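Local coordinates for protein Alpha/beta hydrolase (Enterobacter asburiae, PDB 6KMO) that probably hydrolyses carboxylic ester bonds, as an esterase or lipase of the alpha/beta hydrolase superfamily that assembles as a pair of subunits, at residues Lys88-Glu93 with Asp124-Ser129; Ala144-Ala149 with Ala245-Asn250; Ala213-Ala218 with Trp236-Tyr241; His307-Leu312 with Pro319-Ala324. The protein carries 2 engineered substitutions. All coordinates share one frame; numbering follows the deposited sequence.

From the N terminus, contact 1 closes the first loop, a short excursion holding strand 99-105, and lays helix 115-129 against the edge region of the central sheet. Contact 2 closes a much longer loop that takes in strands 174-179 and 203-207; it joins the start of helix 148-163 to helix 245-248. Within that long loop lies contact 3, between 213-218 and 236-241, and the two touch through the Arg248-Asp239 salt bridge. Contact 4 follows in series, a tight loop between the segment after strand 305-306 and the last helix, 319-335. Contacts 2 and 4, on opposite sides of the chain's centre, both reach the second subunit.

Contact 1. Residues Lys88-Glu93 with Asp124-Ser129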
# COMPACT_ATOMS: atom_id res chain seq x y z
N LYS A 88 -9.49 -24.73 9.12
CA LYS A 88 -10.48 -23.81 9.66
C LYS A 88 -10.92 -22.91 8.53
O LYS A 88 -10.07 -22.35 7.83
CB LYS A 88 -9.92 -22.98 10.82
CG LYS A 88 -9.53 -23.80 12.05
CD LYS A 88 -10.75 -24.37 12.76
CE LYS A 88 -11.23 -23.43 13.83
NZ LYS A 88 -12.20 -24.08 14.76
N ILE A 89 -12.23 -22.78 8.32
CA ILE A 89 -12.79 -22.07 7.18
C ILE A 89 -13.50 -20.83 7.72
O ILE A 89 -14.35 -20.94 8.61
CB ILE A 89 -13.73 -22.96 6.36
CG1 ILE A 89 -12.99 -24.20 5.87
CG2 ILE A 89 -14.29 -22.21 5.17
CD1 ILE A 89 -13.40 -25.46 6.51
N VAL A 90 -13.14 -19.67 7.21
CA VAL A 90 -13.69 -18.40 7.68
C VAL A 90 -14.36 -17.71 6.51
O VAL A 90 -13.77 -17.58 5.43
CB VAL A 90 -12.60 -17.51 8.30
CG1 VAL A 90 -13.20 -16.24 8.88
CG2 VAL A 90 -11.81 -18.27 9.37
N LYS A 91 -15.61 -17.30 6.70
CA LYS A 91 -16.40 -16.66 5.66
C LYS A 91 -17.03 -15.38 6.18
O LYS A 91 -17.17 -15.20 7.39
CB LYS A 91 -17.51 -17.61 5.18
CG LYS A 91 -17.01 -18.88 4.56
CD LYS A 91 -18.16 -19.76 4.09
CE LYS A 91 -17.64 -21.09 3.61
NZ LYS A 91 -18.74 -21.97 3.08
N PRO A 92 -17.41 -14.47 5.29
CA PRO A 92 -18.13 -13.27 5.73
C PRO A 92 -19.39 -13.65 6.47
O PRO A 92 -20.00 -14.70 6.21
CB PRO A 92 -18.43 -12.54 4.41
CG PRO A 92 -17.39 -13.05 3.45
CD PRO A 92 -17.19 -14.48 3.83
N GLU A 93 -19.80 -12.76 7.38
CA GLU A 93 -20.86 -13.07 8.34
C GLU A 93 -22.14 -13.47 7.64
O GLU A 93 -22.85 -14.37 8.10
CB GLU A 93 -21.11 -11.85 9.22
CG GLU A 93 -22.33 -11.94 10.13
CD GLU A 93 -22.61 -10.65 10.88
OE1 GLU A 93 -23.16 -10.73 12.00
OE2 GLU A 93 -22.30 -9.56 10.34
N ASP A 124 -10.27 -10.21 9.35
CA ASP A 124 -10.14 -8.92 8.67
C ASP A 124 -9.95 -9.12 7.17
O ASP A 124 -10.52 -8.37 6.36
CB ASP A 124 -8.95 -8.14 9.23
CG ASP A 124 -9.20 -7.52 10.57
OD1 ASP A 124 -10.36 -7.43 11.03
OD2 ASP A 124 -8.20 -7.09 11.20
N LEU A 125 -9.13 -10.09 6.77
CA LEU A 125 -8.88 -10.32 5.35
C LEU A 125 -10.10 -10.88 4.64
O LEU A 125 -10.37 -10.54 3.49
CB LEU A 125 -7.68 -11.26 5.19
CG LEU A 125 -6.31 -10.69 5.59
CD1 LEU A 125 -5.32 -11.83 5.78
CD2 LEU A 125 -5.81 -9.68 4.58
N VAL A 126 -10.84 -11.77 5.31
CA VAL A 126 -12.08 -12.30 4.77
C VAL A 126 -13.08 -11.17 4.56
O VAL A 126 -13.71 -11.06 3.50
CB VAL A 126 -12.62 -13.38 5.72
CG1 VAL A 126 -14.09 -13.71 5.38
CG2 VAL A 126 -11.75 -14.61 5.65
N ARG A 127 -13.24 -10.30 5.55
CA ARG A 127 -14.21 -9.22 5.43
C ARG A 127 -13.83 -8.24 4.32
O ARG A 127 -14.69 -7.79 3.56
CB ARG A 127 -14.32 -8.51 6.78
CG ARG A 127 -15.05 -9.36 7.82
CD ARG A 127 -14.81 -8.85 9.23
NE ARG A 127 -15.23 -7.46 9.34
CZ ARG A 127 -16.48 -7.08 9.54
NH1 ARG A 127 -17.44 -7.98 9.69
NH2 ARG A 127 -16.77 -5.79 9.59
N ALA A 128 -12.54 -7.92 4.21
CA ALA A 128 -12.10 -6.95 3.21
C ALA A 128 -12.11 -7.52 1.80
O ALA A 128 -12.22 -6.76 0.84
CB ALA A 128 -10.72 -6.43 3.58
N SER A 129 -11.96 -8.84 1.65
CA SER A 129 -11.90 -9.45 0.33
C SER A 129 -13.23 -10.04 -0.13
O SER A 129 -13.41 -10.23 -1.34
CB SER A 129 -10.85 -10.57 0.30
OG SER A 129 -11.27 -11.67 1.11
O HOH W 1 -20.54 -8.47 8.69
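Val90, Lys91 and Pro92 meet a single helix residue, Val126, where strand 83-92 of the alpha/beta hydrolase sheet is flanked by helix 115-129. The axes of the short strand and helix segments come within 7.4 Å and are inclined by 39°. Val90 turns its side chain to the helix, and its CG1 lies 3.9 Å from Val126 CG2. The same methyl also rests on the strand backbone, with Val126 CG2 3.6 Å from Val90 O. Lys91 points the other way and contributes its main chain: Val126 CG1 sits 3.5 Å from Lys91 C, while the distant ammonium NZ bonds to Ile167 O. Pro92 comes next, its ring crossing the valine at about a right angle, and Val126 CG1 reaches Pro92 CD at 3.6 Å. Val126 can serve all three because its branches part: CG1 stands anti to the backbone N (chi1 166°) and goes to Lys91 and Pro92, whereas CG2, beside that N, goes to Val90. No hydrogen bond crosses directly, so the fit is one of Val126 methyls on a Val90 methyl, the strand's peptide groups and the proline ring. The helix also reaches inward, Leu125 packing on strand 99-105 and on helix 319-335. Beyond the apolar patch, Glu93 and Arg127 are oppositely charged but do not touch; Arg127 NH1 is bonded to Pro70 O. A water spans the gap, donating to Glu93 OE2 at 2.6 Å and accepting a weak bond from Arg127 NH1 at 3.3 Å.

Contact 2. Residues Ala144-Ala149 with Ala245-Asn250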
# COMPACT_ATOMS: atom_id res chain seq x y z
N ALA A 144 7.99 -31.15 13.74
CA ALA A 144 8.31 -31.46 12.37
C ALA A 144 9.36 -30.46 11.89
O ALA A 144 9.46 -29.34 12.40
CB ALA A 144 7.08 -31.36 11.47
N HIS A 145 10.12 -30.88 10.90
CA HIS A 145 11.09 -30.05 10.21
C HIS A 145 10.67 -29.89 8.75
O HIS A 145 9.75 -30.55 8.28
CB HIS A 145 12.48 -30.68 10.31
CG HIS A 145 12.97 -30.80 11.71
ND1 HIS A 145 13.27 -29.71 12.49
CD2 HIS A 145 13.18 -31.89 12.49
CE1 HIS A 145 13.66 -30.11 13.69
NE2 HIS A 145 13.62 -31.43 13.72
N PHE A 146 11.34 -29.00 8.04
CA PHE A 146 11.18 -28.91 6.60
C PHE A 146 11.30 -30.32 6.02
O PHE A 146 12.18 -31.07 6.44
CB PHE A 146 12.28 -27.99 6.05
CG PHE A 146 12.33 -27.89 4.54
CD1 PHE A 146 13.19 -28.68 3.80
CD2 PHE A 146 11.56 -26.96 3.86
CE1 PHE A 146 13.25 -28.57 2.43
CE2 PHE A 146 11.62 -26.84 2.50
CZ PHE A 146 12.46 -27.66 1.78
N PRO A 147 10.47 -30.70 5.04
CA PRO A 147 9.43 -29.94 4.35
C PRO A 147 8.01 -30.36 4.74
O PRO A 147 7.11 -30.24 3.91
CB PRO A 147 9.68 -30.32 2.91
CG PRO A 147 9.96 -31.80 3.02
CD PRO A 147 10.75 -31.96 4.32
N VAL A 148 7.82 -30.85 5.96
CA VAL A 148 6.53 -31.42 6.34
C VAL A 148 5.41 -30.41 6.17
O VAL A 148 4.37 -30.69 5.55
CB VAL A 148 6.59 -31.96 7.78
CG1 VAL A 148 5.19 -32.32 8.28
CG2 VAL A 148 7.52 -33.15 7.86
N ALA A 149 5.56 -29.23 6.77
CA ALA A 149 4.49 -28.24 6.76
C ALA A 149 4.20 -27.74 5.36
O ALA A 149 3.03 -27.57 5.00
CB ALA A 149 4.83 -27.07 7.68
N ALA A 245 22.11 -27.09 5.53
CA ALA A 245 22.50 -26.12 4.52
C ALA A 245 21.81 -26.39 3.19
O ALA A 245 21.40 -25.46 2.48
CB ALA A 245 24.02 -26.15 4.32
N ALA A 246 21.68 -27.67 2.81
CA ALA A 246 21.02 -27.99 1.56
C ALA A 246 19.56 -27.53 1.59
O ALA A 246 19.08 -26.93 0.63
CB ALA A 246 21.10 -29.49 1.30
N ASP A 247 18.86 -27.78 2.70
CA ASP A 247 17.48 -27.32 2.80
C ASP A 247 17.41 -25.79 2.69
O ASP A 247 16.51 -25.24 2.06
CB ASP A 247 16.85 -27.74 4.12
CG ASP A 247 16.56 -29.22 4.24
OD1 ASP A 247 16.58 -29.95 3.22
OD2 ASP A 247 16.28 -29.64 5.39
N ARG A 248 18.34 -25.10 3.34
CA ARG A 248 18.33 -23.65 3.29
C ARG A 248 18.64 -23.11 1.91
O ARG A 248 18.28 -21.97 1.60
CB ARG A 248 19.27 -23.09 4.36
CG ARG A 248 18.73 -23.33 5.74
CD ARG A 248 19.69 -22.87 6.84
NE ARG A 248 19.17 -23.19 8.17
CZ ARG A 248 19.39 -22.49 9.27
NH1 ARG A 248 20.15 -21.40 9.25
NH2 ARG A 248 18.84 -22.90 10.40
N ASN A 249 19.30 -23.89 1.05
CA ASN A 249 19.56 -23.52 -0.33
C ASN A 249 18.47 -24.00 -1.28
O ASN A 249 18.60 -23.82 -2.50
CB ASN A 249 20.92 -24.08 -0.76
CG ASN A 249 21.55 -23.27 -1.84
OD1 ASN A 249 21.60 -22.03 -1.77
ND2 ASN A 249 22.03 -23.95 -2.88
N ASN A 250 17.42 -24.62 -0.76
CA ASN A 250 16.29 -25.13 -1.53
C ASN A 250 15.30 -23.99 -1.70
O ASN A 250 14.99 -23.29 -0.72
CB ASN A 250 15.70 -26.27 -0.71
CG ASN A 250 14.54 -26.99 -1.36
OD1 ASN A 250 13.61 -26.39 -1.89
ND2 ASN A 250 14.58 -28.32 -1.28
O HOH W 2 14.83 -31.37 6.72
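Phe146 touches Asp247 mainly through CD1 and CE1, and Asn250 mainly through CZ. Its CG extends anti to the backbone N (chi1 175°), which carries the phenyl group out from the turn at 144-149 to the end of helix 245-248. Asp247 approaches obliquely: Asp247 CG is 3.4 Å from Phe146 CD1, and the carboxylate plane is turned 54° from the ring. Asn250 meets the far end, its ND2 lying near the ring plane at the edge, 3.8 Å from Phe146 CZ, with amide and ring planes 75° apart. Neither polar group depends on the ring for partners. Asp247 OD2 bonds to Thr242 OG1 and takes a water's hydrogen at 2.6 Å; that water also donates to Phe146 O at 2.7 Å, linking the two segments where no direct hydrogen bond does. The Asn250 amide is held at both ends, OD1 by Leu252 N and ND2 by Leu8 O of the second subunit, which fixes its rotation. Ile9 of the second subunit packs on Phe146 as well, so the contact lies at the dimer interface. The peptide joining Phe146 to Pro147 is cis, and Pro147 CB sits over the centre of the phenyl ring, 3.7 Å above its plane. With Val148 N bonded to His145 O, the arrangement is characteristic of a type VI (VIa-like) beta turn at His145-Val148, its cis-proline packed on the preceding aromatic ring and placed at the N-cap of helix 148-163.

Contact 3. Residues Ala213-Ala218 with Trp236-Tyr241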
# COMPACT_ATOMS: atom_id res chain seq x y z
N ALA A 213 17.10 -17.81 4.23
CA ALA A 213 17.80 -18.22 5.44
C ALA A 213 19.18 -17.54 5.49
O ALA A 213 20.23 -18.17 5.41
CB ALA A 213 17.93 -19.73 5.52
N ASN A 214 19.15 -16.22 5.60
CA ASN A 214 20.35 -15.40 5.75
C ASN A 214 19.97 -14.26 6.68
O ASN A 214 18.80 -13.91 6.80
CB ASN A 214 20.85 -14.85 4.42
CG ASN A 214 21.76 -15.82 3.71
OD1 ASN A 214 22.74 -16.33 4.28
ND2 ASN A 214 21.41 -16.13 2.48
N PHE A 215 20.97 -13.70 7.36
CA PHE A 215 20.74 -12.81 8.50
C PHE A 215 21.57 -11.54 8.41
O PHE A 215 21.83 -10.89 9.44
CB PHE A 215 21.00 -13.56 9.80
CG PHE A 215 20.31 -14.90 9.83
CD1 PHE A 215 18.95 -14.96 10.05
CD2 PHE A 215 21.00 -16.06 9.58
CE1 PHE A 215 18.29 -16.15 10.05
CE2 PHE A 215 20.35 -17.28 9.57
CZ PHE A 215 18.98 -17.31 9.79
N ASP A 216 21.91 -11.13 7.19
CA ASP A 216 22.91 -10.10 6.96
C ASP A 216 22.45 -9.00 6.02
O ASP A 216 23.29 -8.22 5.55
CB ASP A 216 24.19 -10.74 6.40
CG ASP A 216 23.93 -11.59 5.14
OD1 ASP A 216 24.93 -12.10 4.58
OD2 ASP A 216 22.76 -11.76 4.70
N THR A 217 21.16 -8.89 5.73
CA THR A 217 20.69 -7.75 4.96
C THR A 217 20.80 -6.47 5.80
O THR A 217 20.93 -6.50 7.03
CB THR A 217 19.24 -7.95 4.51
OG1 THR A 217 18.40 -8.01 5.65
CG2 THR A 217 19.11 -9.24 3.70
N ALA A 218 20.72 -5.33 5.12
CA ALA A 218 20.79 -4.06 5.85
C ALA A 218 19.67 -3.95 6.89
O ALA A 218 19.90 -3.49 8.01
CB ALA A 218 20.76 -2.88 4.88
N TRP A 236 16.81 -18.62 15.59
CA TRP A 236 16.21 -19.71 16.36
C TRP A 236 15.08 -20.37 15.58
O TRP A 236 14.94 -21.60 15.57
CB TRP A 236 15.72 -19.17 17.70
CG TRP A 236 15.21 -20.17 18.67
CD1 TRP A 236 15.93 -21.16 19.28
CD2 TRP A 236 13.89 -20.26 19.19
NE1 TRP A 236 15.13 -21.87 20.13
CE2 TRP A 236 13.86 -21.34 20.10
CE3 TRP A 236 12.71 -19.54 18.98
CZ2 TRP A 236 12.73 -21.71 20.79
CZ3 TRP A 236 11.58 -19.92 19.67
CH2 TRP A 236 11.60 -20.98 20.56
N PHE A 237 14.22 -19.57 14.97
CA PHE A 237 13.13 -20.12 14.18
C PHE A 237 13.68 -20.99 13.05
O PHE A 237 13.26 -22.14 12.88
CB PHE A 237 12.28 -18.98 13.61
CG PHE A 237 11.49 -18.19 14.63
CD1 PHE A 237 10.93 -18.77 15.76
CD2 PHE A 237 11.25 -16.84 14.40
CE1 PHE A 237 10.19 -18.02 16.66
CE2 PHE A 237 10.48 -16.09 15.28
CZ PHE A 237 9.96 -16.68 16.41
N TRP A 238 14.63 -20.46 12.28
CA TRP A 238 15.25 -21.24 11.22
C TRP A 238 15.89 -22.51 11.76
O TRP A 238 15.81 -23.57 11.13
CB TRP A 238 16.25 -20.38 10.46
CG TRP A 238 15.68 -19.62 9.32
CD1 TRP A 238 15.45 -18.27 9.25
CD2 TRP A 238 15.26 -20.16 8.06
NE1 TRP A 238 14.90 -17.95 8.03
CE2 TRP A 238 14.80 -19.09 7.27
CE3 TRP A 238 15.24 -21.46 7.53
CZ2 TRP A 238 14.31 -19.27 5.98
CZ3 TRP A 238 14.76 -21.63 6.24
CH2 TRP A 238 14.30 -20.54 5.48
N ASP A 239 16.57 -22.42 12.92
CA ASP A 239 17.25 -23.59 13.46
C ASP A 239 16.27 -24.68 13.86
O ASP A 239 16.56 -25.87 13.72
CB ASP A 239 18.11 -23.21 14.66
CG ASP A 239 19.39 -22.46 14.28
OD1 ASP A 239 19.77 -22.40 13.09
OD2 ASP A 239 20.03 -21.92 15.20
N ASN A 240 15.10 -24.30 14.39
CA ASN A 240 14.08 -25.29 14.72
C ASN A 240 13.44 -25.88 13.48
O ASN A 240 13.00 -27.04 13.51
CB ASN A 240 13.02 -24.64 15.62
CG ASN A 240 13.42 -24.59 17.07
OD1 ASN A 240 13.30 -25.59 17.79
ND2 ASN A 240 13.92 -23.45 17.52
N TYR A 241 13.39 -25.12 12.39
CA TYR A 241 12.77 -25.57 11.14
C TYR A 241 13.68 -26.55 10.40
O TYR A 241 13.25 -27.64 10.02
CB TYR A 241 12.51 -24.35 10.28
CG TYR A 241 11.68 -24.57 9.04
CD1 TYR A 241 10.46 -25.24 9.09
CD2 TYR A 241 12.09 -24.05 7.82
CE1 TYR A 241 9.68 -25.37 7.96
CE2 TYR A 241 11.30 -24.17 6.67
CZ TYR A 241 10.10 -24.83 6.76
OH TYR A 241 9.29 -24.95 5.66
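Trp238 meets Ala213 and Phe215 on one side of its indole, which reaches from helix 231-241 to the loop that follows strand 203-207. Its CB is at the fringe of the contact, 4.2 Å from Phe215 CZ. At the next step outward the five-membered ring meets the phenylalanine: Trp238 CD1 approaches Phe215 CE1 at 3.6 Å, near the plane of the phenyl ring and at its edge. The two rings are steeply inclined, 77° apart, in an oblique pairing. NE1 passes 3.9 Å from Ala213 CA. Farther out, the six-membered ring carries the alanine methyl almost exactly over its centre, Ala213 CB standing 3.4 Å from the centroid and 3° off the normal, a CH-pi contact. At the rim CZ2 comes 3.6 Å from Ala213 N, whose hydrogen bond goes to Ser254 OG. CZ3, further round the same ring, abuts the edge of Tyr241, in the plane of its ring. Trp110 meets Trp238 edge-to-face, and Arg248 packs on Ala213, Phe215 and Trp238. With no hydrogen bond between the segments, the attachment of loop to helix implied here is dispersive, depending on shape and on a methyl seated over a pi face.

Contact 4. Residues His307-Leu312 with Pro319-Ala324; sequences HDYGLL and PTVKVA
Two side-chain torsions set up the meeting of Tyr309 with Val321: the tyrosine CG stands between its own backbone N and carbonyl carbon (chi1 58°), and the valine chi1 of 168° sends CG1 toward Gly310 and leaves CG2, beside the backbone N, at the tyrosine. The tyrosine ring is thereby turned roughly along the helix, with Val321 CG2 and Ala324 CB both at its edge and near its plane. Tyr309 CD2 is 4.0 Å from Val321 CG2, and one helical turn on, Tyr309 CE2 is 3.8 Å from Ala324 CB. The other valine branch goes to the main chain, CG1 lying 4.0 Å from Gly310 CA, where the two backbones draw nearest, 5.4 Å between Gly310 CA and Val321 CA. Val321 CG2 also sits 3.3 Å from Tyr309 O. At its far end the phenol is fixed by the hydrogen bond that Tyr309 OH donates to Gln272 OE1; the same glutamine gives NE2 to Ala324 O, so one residue of strand 269-274 serves both segments. Two residues before the tyrosine, His307 bonds Asp277 through ND1 and packs on Ser180, consistent with the catalytic triad of an alpha/beta hydrolase. The segment 307-312 thus runs from this probable active site to helix 319-335, which lies beside strand 297-302 through Thr320 and Ala324 on Tyr302 and presents Val323 to Thr298 of the second subunit.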
# COMPACT_ATOMS: atom_id res chain seq x y z
N HIS A 307 7.48 -5.67 12.13
CA HIS A 307 7.07 -7.00 11.74
C HIS A 307 5.75 -7.39 12.39
O HIS A 307 5.52 -7.13 13.57
CB HIS A 307 8.16 -8.00 12.15
CG HIS A 307 7.89 -9.39 11.68
ND1 HIS A 307 8.00 -9.75 10.36
CD2 HIS A 307 7.44 -10.48 12.34
CE1 HIS A 307 7.65 -11.03 10.23
NE2 HIS A 307 7.32 -11.49 11.42
N ASP A 308 4.88 -8.05 11.62
CA ASP A 308 3.61 -8.57 12.15
C ASP A 308 2.67 -7.45 12.59
O ASP A 308 1.76 -7.68 13.39
CB ASP A 308 3.82 -9.59 13.27
CG ASP A 308 3.81 -11.02 12.78
OD1 ASP A 308 3.19 -11.35 11.73
OD2 ASP A 308 4.40 -11.87 13.50
N TYR A 309 2.79 -6.26 11.99
CA TYR A 309 1.89 -5.17 12.33
C TYR A 309 0.44 -5.59 12.16
O TYR A 309 -0.41 -5.27 12.99
CB TYR A 309 2.20 -3.90 11.52
CG TYR A 309 2.16 -4.02 10.00
CD1 TYR A 309 3.30 -4.34 9.30
CD2 TYR A 309 1.00 -3.78 9.29
CE1 TYR A 309 3.29 -4.44 7.91
CE2 TYR A 309 0.97 -3.88 7.89
CZ TYR A 309 2.14 -4.21 7.21
OH TYR A 309 2.18 -4.35 5.84
N GLY A 310 0.13 -6.34 11.10
CA GLY A 310 -1.24 -6.74 10.86
C GLY A 310 -1.71 -7.95 11.65
O GLY A 310 -2.90 -8.27 11.62
N LEU A 311 -0.79 -8.66 12.30
CA LEU A 311 -1.16 -9.79 13.15
C LEU A 311 -1.45 -9.37 14.58
O LEU A 311 -2.46 -9.78 15.15
CB LEU A 311 -0.02 -10.82 13.18
CG LEU A 311 -0.17 -11.94 14.21
CD1 LEU A 311 -1.34 -12.83 13.83
CD2 LEU A 311 1.10 -12.77 14.33
N LEU A 312 -0.56 -8.58 15.17
CA LEU A 312 -0.58 -8.38 16.62
C LEU A 312 -1.85 -7.67 17.04
O LEU A 312 -2.11 -6.53 16.65
CB LEU A 312 0.67 -7.58 17.03
CG LEU A 312 1.98 -8.34 16.82
CD1 LEU A 312 3.20 -7.42 16.92
CD2 LEU A 312 2.12 -9.53 17.77
N PRO A 319 -3.98 2.99 12.77
CA PRO A 319 -4.56 3.37 11.48
C PRO A 319 -3.95 2.65 10.30
O PRO A 319 -4.69 2.18 9.42
CB PRO A 319 -4.33 4.88 11.42
CG PRO A 319 -4.42 5.28 12.89
CD PRO A 319 -3.73 4.16 13.63
N THR A 320 -2.62 2.53 10.27
CA THR A 320 -1.95 1.87 9.15
C THR A 320 -2.38 0.42 9.03
O THR A 320 -2.48 -0.11 7.91
CB THR A 320 -0.44 1.95 9.34
OG1 THR A 320 -0.01 3.30 9.24
CG2 THR A 320 0.32 1.12 8.30
N VAL A 321 -2.57 -0.27 10.15
CA VAL A 321 -2.98 -1.68 10.11
C VAL A 321 -4.33 -1.81 9.43
O VAL A 321 -4.51 -2.64 8.53
CB VAL A 321 -2.99 -2.27 11.53
CG1 VAL A 321 -3.68 -3.64 11.55
CG2 VAL A 321 -1.56 -2.36 12.08
N LYS A 322 -5.30 -1.02 9.87
CA LYS A 322 -6.64 -1.12 9.31
C LYS A 322 -6.62 -0.86 7.82
O LYS A 322 -7.26 -1.58 7.04
CB LYS A 322 -7.57 -0.14 10.01
CG LYS A 322 -7.77 -0.52 11.49
CD LYS A 322 -8.94 0.24 12.13
CE LYS A 322 -8.54 1.61 12.59
NZ LYS A 322 -9.68 2.25 13.33
N VAL A 323 -5.85 0.14 7.38
CA VAL A 323 -5.78 0.44 5.96
C VAL A 323 -5.03 -0.65 5.22
O VAL A 323 -5.48 -1.11 4.17
CB VAL A 323 -5.17 1.84 5.75
CG1 VAL A 323 -4.82 2.07 4.27
CG2 VAL A 323 -6.15 2.89 6.25
N ALA A 324 -3.89 -1.10 5.75
CA ALA A 324 -3.11 -2.12 5.05
C ALA A 324 -3.93 -3.38 4.80
O ALA A 324 -3.83 -4.00 3.73
CB ALA A 324 -1.86 -2.47 5.85